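Local coordinates for protein N-terminal acetyltransferase B complex subunit MDM20 (Candida albicans, PDB 5K04) that serves as the non-catalytic subunit of the NatB N-terminal acetyltransferase complex, probably supporting the catalytic subunit that acetylates protein N-termini, at residues 651-654 with 655-659; 720-723 with 724-728; 733-736 with 737-741; 741-744 with 745-749. All blocks are in the same frame, centred on the assembly; numbering follows the deposited sequence.

How the interactions relate
The four local contacts come from the C-terminal part of a largely helical chain, and they follow in series along the sequence. Interaction 1 lies in the loop before helix 661-682, and interaction 2 in the loop that joins helix 707-717 to helix 729-747. Interactions 3 and 4 follow one another on helix 729-747, share Asp741 and lie about 12 Å apart between centres. Interactions 1 and 3 meet directly, Leu658 CD2 lying 4.0 Å from Ile739 CD1, although their centres are about 17 Å apart. Interaction 2 sits farther out, about 31 Å from interaction 4 between centres. The last long helix thus touches the loop that precedes helix 661-682.

Interaction 1 (651-654 with 655-659); sequences ILIP and ENLLS
Ile653 and Leu657 make the tight side of this bend, where CG2 of Ile653 lies 3.5 Å from CD2 of Leu657, the two side chains slanting across one another. CG1 of Ile653 is folded beside the backbone N (chi1 -59°), which leaves the shorter branch, CG2, anti to it and facing the leucine. Leu657 CD2 also comes within 3.9 Å of Pro654 O. The Pro654 ring packs on the following turn, its CG 3.5 Å from Asn656 O and a looser 4.1 Å from Ser659 CB. The chain then closes a type I beta turn from Asn656 to Ser659, with Ser659 N bound to Asn656 O at 2.9 Å. An Asx turn is superposed on it: Leu658 N donates to Asn656 OD1 at 3.2 Å, arriving from well above the carbonyl plane (64°) and not along a lone pair. Ser659 stands just ahead of helix 661-682, and its OG is hydrogen-bonded to Glu661. Leu657 continues into the interior against Leu707 and Gln711 of helix 707-717, while Ile653 and Pro654 rest on Leu662. The solvent side belongs to Glu655, whose side chain meets the preceding residues at CB and is extended beyond CG.

Interaction 2 (720-723 with 724-728); sequences FEPP and ISVDI
Pro722 and Ile728 face one another across a loop that doubles back on itself, the chain directions before and after the bend being 154° apart. CG of Pro722 meets CD1 of Ile728 at 3.8 Å, the proline ring and the end of the isoleucine's longer branch reaching toward each other. The shorter branch does different work. With CG1 of Ile728 beside the backbone N (chi1 -47°), CG2 is left anti to it and lies over one face of the Phe720 ring, standing 3.7 Å above the plane and offset toward the rim. This is a CH-pi contact, with CG2 of Ile728 3.7 Å from CD2 of Phe720. Pro722 has a further neighbour in Val726, whose CG2 approaches the proline CB at 3.7 Å.

Ile724, at the bend, packs within the loop against the peptide that precedes it, with CG2 3.4 Å from Pro723 O. Beyond the loop its side chain packs on Trp353 and Tyr356 of helix 353-358 and on Leu397 of helix 388-404. At the far end of the loop, which joins helix 707-717 to helix 729-747, Asp727 OD2 accepts from Gln730 N and caps the new helix. Across the bend itself the side chains meet through carbon alone, which suggests that the bend is held by shape and burial, probably helped by two successive prolines.

Interaction 3 (733-736 with 737-741); sequences LEIK and SSIED
The peptide plane that ends in Leu733 O is gripped on both faces by a single residue, Ser737. Its backbone N approaches from one face at 2.9 Å, tilted 25° from the carbonyl plane, and Ser737 OG reaches the same Leu733 O from the opposite face at 3.1 Å, tilted 34°. The hydroxyl can do so because OG lies anti to the serine's carbonyl carbon (chi1 -67°), beside the backbone N and turned back toward the preceding turn. One carbonyl oxygen thus satisfies two donors, and the serine's polar tip is bound to its own helix.

The same i to i+4 ladder defines helix 729-747 at this level. Ser738 N binds Glu734 O at 2.9 Å, Ile739 N binds Ile735 O at 2.9 Å, and Glu740 N binds Lys736 O at 3.0 Å. That last oxygen has a second donor in His712 NE2, from helix 707-717, so one carbonyl serves both the helix and its neighbour. On the buried side Ile735 CG2 lies 3.8 Å from CD1 of Ile739, the two side chains crossing at a slant, while CG1 of Ile739 sits 3.3 Å from Ile735 O. Ile739 also packs on Gln711 and Ile715. Lys736, bent midway along its chain, directs its ammonium group, NZ, to a salt bridge with Asp716 OD1, a further tie to helix 707-717.

Interaction 4 (741-744 with 745-749); sequences DCVV and ALLNS
Val743 and Leu747 lie side by side and point the same way, one turn apart, with CG1 of Val743 3.8 Å from CD1 of Leu747. The valine branch involved is the one anti to its backbone N (chi1 168°), which leans forward along the helix to meet the leucine. A second parallel pair stands next to it: Val744 and Asn748 also run alongside each other, CG1 of Val744 lying 3.5 Å from ND2 of Asn748, so a methyl group flanks the flat amide. The other end of that amide is engaged elsewhere, since Asn748 OD1 accepts a hydrogen bond from Lys703 NZ.

The backbone beneath them follows the i to i+4 pattern of helix 729-747 near its C-terminal end. Leu747 N binds Val743 O at 3.0 Å, and Asn748 N binds Val744 O at 3.0 Å along a nearly straight N-H path of 171°. The bond from Leu746 N to Cys742 O is weak, at 3.4 Å, and CG of Leu746 is equally close to that oxygen. Farther on, Ser749 OG turns back to Ala745 O at 3.0 Å, adding a side-chain donor where the chain finishes. The leucines face different neighbours: Leu747 packs on Phe702, and Leu746 meets Thr663 and Thr667 of helix 661-682 together with Pro454.

Interaction 1 (651-654 with 655-659)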
loop_
_atom_site.group_PDB
_atom_site.type_symbol
_atom_site.label_atom_id
_atom_site.label_comp_id
_atom_site.label_asym_id
_atom_site.label_seq_id
_atom_site.Cartn_x
_atom_site.Cartn_y
_atom_site.Cartn_z
ATOM N N ILE A 651 1.079 -22.533 -29.272
ATOM C CA ILE A 651 1.670 -21.205 -29.267
ATOM C C ILE A 651 1.767 -20.635 -27.871
ATOM O O ILE A 651 2.397 -19.596 -27.674
ATOM C CB ILE A 651 0.875 -20.244 -30.171
ATOM C CG1 ILE A 651 -0.568 -20.096 -29.685
ATOM C CG2 ILE A 651 0.889 -20.726 -31.611
ATOM C CD1 ILE A 651 -1.184 -18.776 -30.082
ATOM N N LEU A 652 1.117 -21.270 -26.894
ATOM C CA LEU A 652 1.340 -20.898 -25.500
ATOM C C LEU A 652 2.749 -21.265 -25.047
ATOM O O LEU A 652 3.240 -20.713 -24.056
ATOM C CB LEU A 652 0.297 -21.567 -24.598
ATOM C CG LEU A 652 0.433 -23.076 -24.323
ATOM C CD1 LEU A 652 1.376 -23.402 -23.143
ATOM C CD2 LEU A 652 -0.937 -23.701 -24.095
ATOM N N ILE A 653 3.407 -22.177 -25.755
ATOM C CA ILE A 653 4.750 -22.617 -25.401
ATOM C C ILE A 653 5.771 -21.617 -25.926
ATOM O O ILE A 653 5.868 -21.392 -27.143
ATOM C CB ILE A 653 5.035 -24.023 -25.940
ATOM C CG1 ILE A 653 4.027 -25.017 -25.367
ATOM C CG2 ILE A 653 6.456 -24.444 -25.580
ATOM C CD1 ILE A 653 4.213 -26.424 -25.908
ATOM N N PRO A 654 6.535 -20.990 -25.046
ATOM C CA PRO A 654 7.559 -20.058 -25.507
ATOM C C PRO A 654 8.755 -20.818 -26.049
ATOM O O PRO A 654 9.055 -21.936 -25.619
ATOM C CB PRO A 654 7.911 -19.270 -24.242
ATOM C CG PRO A 654 7.607 -20.222 -23.121
ATOM C CD PRO A 654 6.472 -21.095 -23.576
ATOM N N GLU A 655 9.438 -20.193 -27.022
ATOM C CA GLU A 655 10.621 -20.821 -27.610
ATOM C C GLU A 655 11.735 -21.007 -26.585
ATOM O O GLU A 655 12.577 -21.896 -26.747
ATOM C CB GLU A 655 11.122 -20.013 -28.809
ATOM C CG GLU A 655 11.597 -18.633 -28.492
ATOM C CD GLU A 655 12.015 -17.874 -29.745
ATOM O OE1 GLU A 655 12.190 -18.525 -30.803
ATOM O OE2 GLU A 655 12.157 -16.629 -29.677
ATOM N N ASN A 656 11.765 -20.178 -25.537
ATOM C CA ASN A 656 12.605 -20.433 -24.368
ATOM C C ASN A 656 11.777 -21.234 -23.369
ATOM O O ASN A 656 11.006 -20.666 -22.587
ATOM C CB ASN A 656 13.100 -19.132 -23.748
ATOM C CG ASN A 656 13.693 -19.344 -22.353
ATOM O OD1 ASN A 656 14.249 -20.403 -22.054
ATOM N ND2 ASN A 656 13.568 -18.338 -21.498
ATOM N N LEU A 657 11.959 -22.559 -23.378
ATOM C CA LEU A 657 11.149 -23.439 -22.538
ATOM C C LEU A 657 11.308 -23.153 -21.051
ATOM O O LEU A 657 10.403 -23.472 -20.268
ATOM C CB LEU A 657 11.500 -24.900 -22.833
ATOM C CG LEU A 657 10.907 -25.421 -24.141
ATOM C CD1 LEU A 657 11.449 -26.792 -24.530
ATOM C CD2 LEU A 657 9.421 -25.484 -23.964
ATOM N N LEU A 658 12.436 -22.568 -20.635
ATOM C CA LEU A 658 12.645 -22.256 -19.226
ATOM C C LEU A 658 11.888 -21.004 -18.770
ATOM O O LEU A 658 11.760 -20.788 -17.557
ATOM C CB LEU A 658 14.141 -22.109 -18.948
ATOM C CG LEU A 658 14.952 -23.403 -19.048
ATOM C CD1 LEU A 658 16.413 -23.066 -18.915
ATOM C CD2 LEU A 658 14.571 -24.428 -18.003
ATOM N N SER A 659 11.377 -20.195 -19.707
ATOM C CA SER A 659 10.572 -19.030 -19.350
ATOM C C SER A 659 9.333 -19.424 -18.564
ATOM O O SER A 659 8.620 -20.376 -18.920
ATOM C CB SER A 659 10.134 -18.256 -20.591
ATOM O OG SER A 659 9.282 -17.181 -20.205
#

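Interaction 2 (720-723 with 724-728)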
loop_
_atom_site.group_PDB
_atom_site.type_symbol
_atom_site.label_atom_id
_atom_site.label_comp_id
_atom_site.label_asym_id
_atom_site.label_seq_id
_atom_site.Cartn_x
_atom_site.Cartn_y
_atom_site.Cartn_z
ATOM N N PHE A 720 28.807 -22.999 -16.440
ATOM C CA PHE A 720 28.781 -21.978 -15.408
ATOM C C PHE A 720 30.204 -21.629 -15.009
ATOM O O PHE A 720 30.963 -22.505 -14.579
ATOM C CB PHE A 720 27.997 -22.460 -14.193
ATOM C CG PHE A 720 26.525 -22.456 -14.397
ATOM C CD1 PHE A 720 25.815 -21.263 -14.345
ATOM C CD2 PHE A 720 25.843 -23.644 -14.636
ATOM C CE1 PHE A 720 24.457 -21.253 -14.529
ATOM C CE2 PHE A 720 24.474 -23.642 -14.818
ATOM C CZ PHE A 720 23.778 -22.445 -14.763
ATOM N N GLU A 721 30.555 -20.348 -15.158
ATOM C CA GLU A 721 31.807 -19.784 -14.669
ATOM C C GLU A 721 31.415 -18.699 -13.678
ATOM O O GLU A 721 31.490 -17.500 -13.990
ATOM C CB GLU A 721 32.673 -19.231 -15.797
ATOM C CG GLU A 721 33.226 -20.302 -16.726
ATOM C CD GLU A 721 34.194 -19.745 -17.751
ATOM O OE1 GLU A 721 35.397 -19.612 -17.426
ATOM O OE2 GLU A 721 33.747 -19.427 -18.877
ATOM N N PRO A 722 30.986 -19.092 -12.471
ATOM C CA PRO A 722 30.564 -18.080 -11.497
ATOM C C PRO A 722 31.725 -17.254 -11.061
ATOM O O PRO A 722 32.897 -17.679 -11.094
ATOM C CB PRO A 722 30.012 -18.941 -10.335
ATOM C CG PRO A 722 30.075 -20.376 -10.789
ATOM C CD PRO A 722 31.095 -20.426 -11.877
ATOM N N PRO A 723 31.488 -15.995 -10.631
ATOM C CA PRO A 723 32.582 -15.113 -10.210
ATOM C C PRO A 723 33.140 -15.413 -8.825
ATOM O O PRO A 723 34.215 -14.900 -8.490
ATOM C CB PRO A 723 31.937 -13.720 -10.245
ATOM C CG PRO A 723 30.483 -13.990 -9.979
ATOM C CD PRO A 723 30.177 -15.316 -10.630
ATOM N N ILE A 724 32.449 -16.213 -8.011
ATOM C CA ILE A 724 32.907 -16.577 -6.682
ATOM C C ILE A 724 32.724 -18.082 -6.525
ATOM O O ILE A 724 32.090 -18.741 -7.350
ATOM C CB ILE A 724 32.153 -15.804 -5.578
ATOM C CG1 ILE A 724 30.661 -16.085 -5.664
ATOM C CG2 ILE A 724 32.384 -14.300 -5.712
ATOM C CD1 ILE A 724 29.879 -15.589 -4.459
ATOM N N SER A 725 33.286 -18.625 -5.444
ATOM C CA SER A 725 33.186 -20.053 -5.187
ATOM C C SER A 725 31.799 -20.378 -4.656
ATOM O O SER A 725 31.408 -19.910 -3.580
ATOM C CB SER A 725 34.254 -20.512 -4.209
ATOM O OG SER A 725 34.569 -21.865 -4.466
ATOM N N VAL A 726 31.059 -21.183 -5.417
ATOM C CA VAL A 726 29.697 -21.592 -5.087
ATOM C C VAL A 726 29.503 -23.020 -5.580
ATOM O O VAL A 726 30.281 -23.534 -6.386
ATOM C CB VAL A 726 28.642 -20.664 -5.721
ATOM C CG1 VAL A 726 28.585 -19.327 -5.000
ATOM C CG2 VAL A 726 28.951 -20.459 -7.185
ATOM N N ASP A 727 28.455 -23.664 -5.078
ATOM C CA ASP A 727 27.977 -24.934 -5.607
ATOM C C ASP A 727 26.759 -24.661 -6.477
ATOM O O ASP A 727 25.729 -24.184 -5.984
ATOM C CB ASP A 727 27.625 -25.911 -4.490
ATOM C CG ASP A 727 27.124 -27.247 -5.024
ATOM O OD1 ASP A 727 27.917 -27.959 -5.700
ATOM O OD2 ASP A 727 25.944 -27.572 -4.768
ATOM N N ILE A 728 26.893 -24.940 -7.776
ATOM C CA ILE A 728 25.764 -24.841 -8.698
ATOM C C ILE A 728 24.833 -26.031 -8.524
ATOM O O ILE A 728 23.619 -25.924 -8.739
ATOM C CB ILE A 728 26.278 -24.759 -10.147
ATOM C CG1 ILE A 728 27.401 -23.732 -10.254
ATOM C CG2 ILE A 728 25.148 -24.386 -11.084
ATOM C CD1 ILE A 728 27.009 -22.371 -9.761
#

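Interaction 3 (733-736 with 737-741)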
loop_
_atom_site.group_PDB
_atom_site.type_symbol
_atom_site.label_atom_id
_atom_site.label_comp_id
_atom_site.label_asym_id
_atom_site.label_seq_id
_atom_site.Cartn_x
_atom_site.Cartn_y
_atom_site.Cartn_z
ATOM N N LEU A 733 19.541 -29.005 -9.063
ATOM C CA LEU A 733 18.639 -30.089 -8.699
ATOM C C LEU A 733 17.320 -29.552 -8.157
ATOM O O LEU A 733 16.248 -30.051 -8.513
ATOM C CB LEU A 733 19.315 -31.001 -7.686
ATOM C CG LEU A 733 18.659 -32.364 -7.489
ATOM C CD1 LEU A 733 18.075 -32.897 -8.810
ATOM C CD2 LEU A 733 19.680 -33.331 -6.925
ATOM N N GLU A 734 17.383 -28.536 -7.293
ATOM C CA GLU A 734 16.171 -27.934 -6.745
ATOM C C GLU A 734 15.330 -27.284 -7.849
ATOM O O GLU A 734 14.096 -27.390 -7.856
ATOM C CB GLU A 734 16.562 -26.919 -5.663
ATOM C CG GLU A 734 15.451 -25.943 -5.254
ATOM C CD GLU A 734 15.971 -24.735 -4.471
ATOM O OE1 GLU A 734 16.028 -24.820 -3.225
ATOM O OE2 GLU A 734 16.331 -23.708 -5.107
ATOM N N ILE A 735 15.990 -26.641 -8.812
ATOM C CA ILE A 735 15.274 -25.978 -9.894
ATOM C C ILE A 735 14.654 -27.001 -10.839
ATOM O O ILE A 735 13.511 -26.832 -11.285
ATOM C CB ILE A 735 16.220 -25.003 -10.617
ATOM C CG1 ILE A 735 16.449 -23.787 -9.706
ATOM C CG2 ILE A 735 15.680 -24.620 -11.994
ATOM C CD1 ILE A 735 17.183 -22.634 -10.356
ATOM N N LYS A 736 15.384 -28.092 -11.136
ATOM C CA LYS A 736 14.829 -29.144 -11.982
ATOM C C LYS A 736 13.651 -29.836 -11.310
ATOM O O LYS A 736 12.640 -30.120 -11.965
ATOM C CB LYS A 736 15.902 -30.169 -12.361
ATOM C CG LYS A 736 16.992 -29.599 -13.276
ATOM C CD LYS A 736 17.733 -30.660 -14.052
ATOM C CE LYS A 736 18.490 -31.623 -13.172
ATOM N NZ LYS A 736 19.113 -32.703 -14.021
ATOM N N SER A 737 13.759 -30.116 -10.006
ATOM C CA SER A 737 12.648 -30.748 -9.298
ATOM C C SER A 737 11.434 -29.827 -9.240
ATOM O O SER A 737 10.290 -30.285 -9.357
ATOM C CB SER A 737 13.075 -31.149 -7.883
ATOM O OG SER A 737 14.042 -32.184 -7.910
ATOM N N SER A 738 11.667 -28.525 -9.047
ATOM C CA SER A 738 10.562 -27.571 -8.956
ATOM C C SER A 738 9.855 -27.423 -10.293
ATOM O O SER A 738 8.623 -27.341 -10.348
ATOM C CB SER A 738 11.071 -26.206 -8.480
ATOM O OG SER A 738 10.049 -25.228 -8.558
ATOM N N ILE A 739 10.622 -27.345 -11.381
ATOM C CA ILE A 739 10.019 -27.289 -12.709
ATOM C C ILE A 739 9.156 -28.520 -12.933
ATOM O O ILE A 739 8.014 -28.427 -13.393
ATOM C CB ILE A 739 11.109 -27.155 -13.790
ATOM C CG1 ILE A 739 11.691 -25.742 -13.785
ATOM C CG2 ILE A 739 10.565 -27.520 -15.165
ATOM C CD1 ILE A 739 13.004 -25.652 -14.542
ATOM N N GLU A 740 9.684 -29.690 -12.570
ATOM C CA GLU A 740 8.962 -30.944 -12.761
ATOM C C GLU A 740 7.656 -30.946 -11.979
ATOM O O GLU A 740 6.573 -31.096 -12.552
ATOM C CB GLU A 740 9.851 -32.119 -12.336
ATOM C CG GLU A 740 9.147 -33.488 -12.404
ATOM C CD GLU A 740 10.117 -34.666 -12.486
ATOM O OE1 GLU A 740 11.343 -34.456 -12.471
ATOM O OE2 GLU A 740 9.641 -35.806 -12.568
ATOM N N ASP A 741 7.747 -30.769 -10.657
ATOM C CA ASP A 741 6.561 -30.790 -9.809
ATOM C C ASP A 741 5.505 -29.791 -10.290
ATOM O O ASP A 741 4.317 -30.125 -10.378
ATOM C CB ASP A 741 6.964 -30.503 -8.359
ATOM C CG ASP A 741 7.886 -31.569 -7.781
ATOM O OD1 ASP A 741 7.806 -32.737 -8.214
ATOM O OD2 ASP A 741 8.689 -31.240 -6.888
#

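Interaction 4 (741-744 with 745-749)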
loop_
_atom_site.group_PDB
_atom_site.type_symbol
_atom_site.label_atom_id
_atom_site.label_comp_id
_atom_site.label_asym_id
_atom_site.label_seq_id
_atom_site.Cartn_x
_atom_site.Cartn_y
_atom_site.Cartn_z
ATOM N N ASP A 741 7.747 -30.769 -10.657
ATOM C CA ASP A 741 6.561 -30.790 -9.809
ATOM C C ASP A 741 5.505 -29.791 -10.290
ATOM O O ASP A 741 4.317 -30.125 -10.378
ATOM C CB ASP A 741 6.964 -30.503 -8.359
ATOM C CG ASP A 741 7.886 -31.569 -7.781
ATOM O OD1 ASP A 741 7.806 -32.737 -8.214
ATOM O OD2 ASP A 741 8.689 -31.240 -6.888
ATOM N N CYS A 742 5.916 -28.565 -10.623
ATOM C CA CYS A 742 4.915 -27.560 -10.976
ATOM C C CYS A 742 4.303 -27.851 -12.350
ATOM O O CYS A 742 3.087 -27.734 -12.529
ATOM C CB CYS A 742 5.522 -26.150 -10.892
ATOM S SG CYS A 742 6.050 -25.628 -9.261
ATOM N N VAL A 743 5.113 -28.299 -13.313
ATOM C CA VAL A 743 4.600 -28.567 -14.659
ATOM C C VAL A 743 3.729 -29.821 -14.685
ATOM O O VAL A 743 2.689 -29.846 -15.347
ATOM C CB VAL A 743 5.760 -28.679 -15.666
ATOM C CG1 VAL A 743 5.257 -29.240 -16.992
ATOM C CG2 VAL A 743 6.401 -27.327 -15.890
ATOM N N VAL A 744 4.143 -30.882 -13.979
ATOM C CA VAL A 744 3.399 -32.146 -13.990
ATOM C C VAL A 744 2.043 -31.982 -13.309
ATOM O O VAL A 744 1.036 -32.556 -13.747
ATOM C CB VAL A 744 4.240 -33.261 -13.333
ATOM C CG1 VAL A 744 3.374 -34.486 -12.973
ATOM C CG2 VAL A 744 5.376 -33.666 -14.261
ATOM N N ALA A 745 1.991 -31.192 -12.233
ATOM C CA ALA A 745 0.717 -30.894 -11.591
ATOM C C ALA A 745 -0.268 -30.276 -12.581
ATOM O O ALA A 745 -1.457 -30.611 -12.575
ATOM C CB ALA A 745 0.953 -29.962 -10.402
ATOM N N LEU A 746 0.223 -29.390 -13.457
ATOM C CA LEU A 746 -0.631 -28.739 -14.448
ATOM C C LEU A 746 -1.077 -29.727 -15.525
ATOM O O LEU A 746 -2.259 -29.778 -15.880
ATOM C CB LEU A 746 0.109 -27.545 -15.068
ATOM C CG LEU A 746 0.431 -26.409 -14.087
ATOM C CD1 LEU A 746 1.155 -25.242 -14.751
ATOM C CD2 LEU A 746 -0.847 -25.900 -13.382
ATOM N N LEU A 747 -0.135 -30.525 -16.047
ATOM C CA LEU A 747 -0.435 -31.496 -17.100
ATOM C C LEU A 747 -1.476 -32.517 -16.658
ATOM O O LEU A 747 -2.375 -32.871 -17.427
ATOM C CB LEU A 747 0.847 -32.209 -17.514
ATOM C CG LEU A 747 1.880 -31.352 -18.232
ATOM C CD1 LEU A 747 3.191 -32.100 -18.324
ATOM C CD2 LEU A 747 1.386 -31.013 -19.615
ATOM N N ASN A 748 -1.354 -33.018 -15.424
ATOM C CA ASN A 748 -2.340 -33.931 -14.856
ATOM C C ASN A 748 -3.675 -33.252 -14.581
ATOM O O ASN A 748 -4.666 -33.940 -14.334
ATOM C CB ASN A 748 -1.800 -34.536 -13.561
ATOM C CG ASN A 748 -0.564 -35.401 -13.786
ATOM O OD1 ASN A 748 -0.250 -35.801 -14.912
ATOM N ND2 ASN A 748 0.147 -35.682 -12.707
ATOM N N SER A 749 -3.715 -31.929 -14.595
ATOM C CA SER A 749 -4.945 -31.188 -14.379
ATOM C C SER A 749 -5.669 -30.877 -15.684
ATOM O O SER A 749 -6.836 -30.477 -15.647
ATOM C CB SER A 749 -4.643 -29.896 -13.616
ATOM O OG SER A 749 -4.445 -30.154 -12.239
#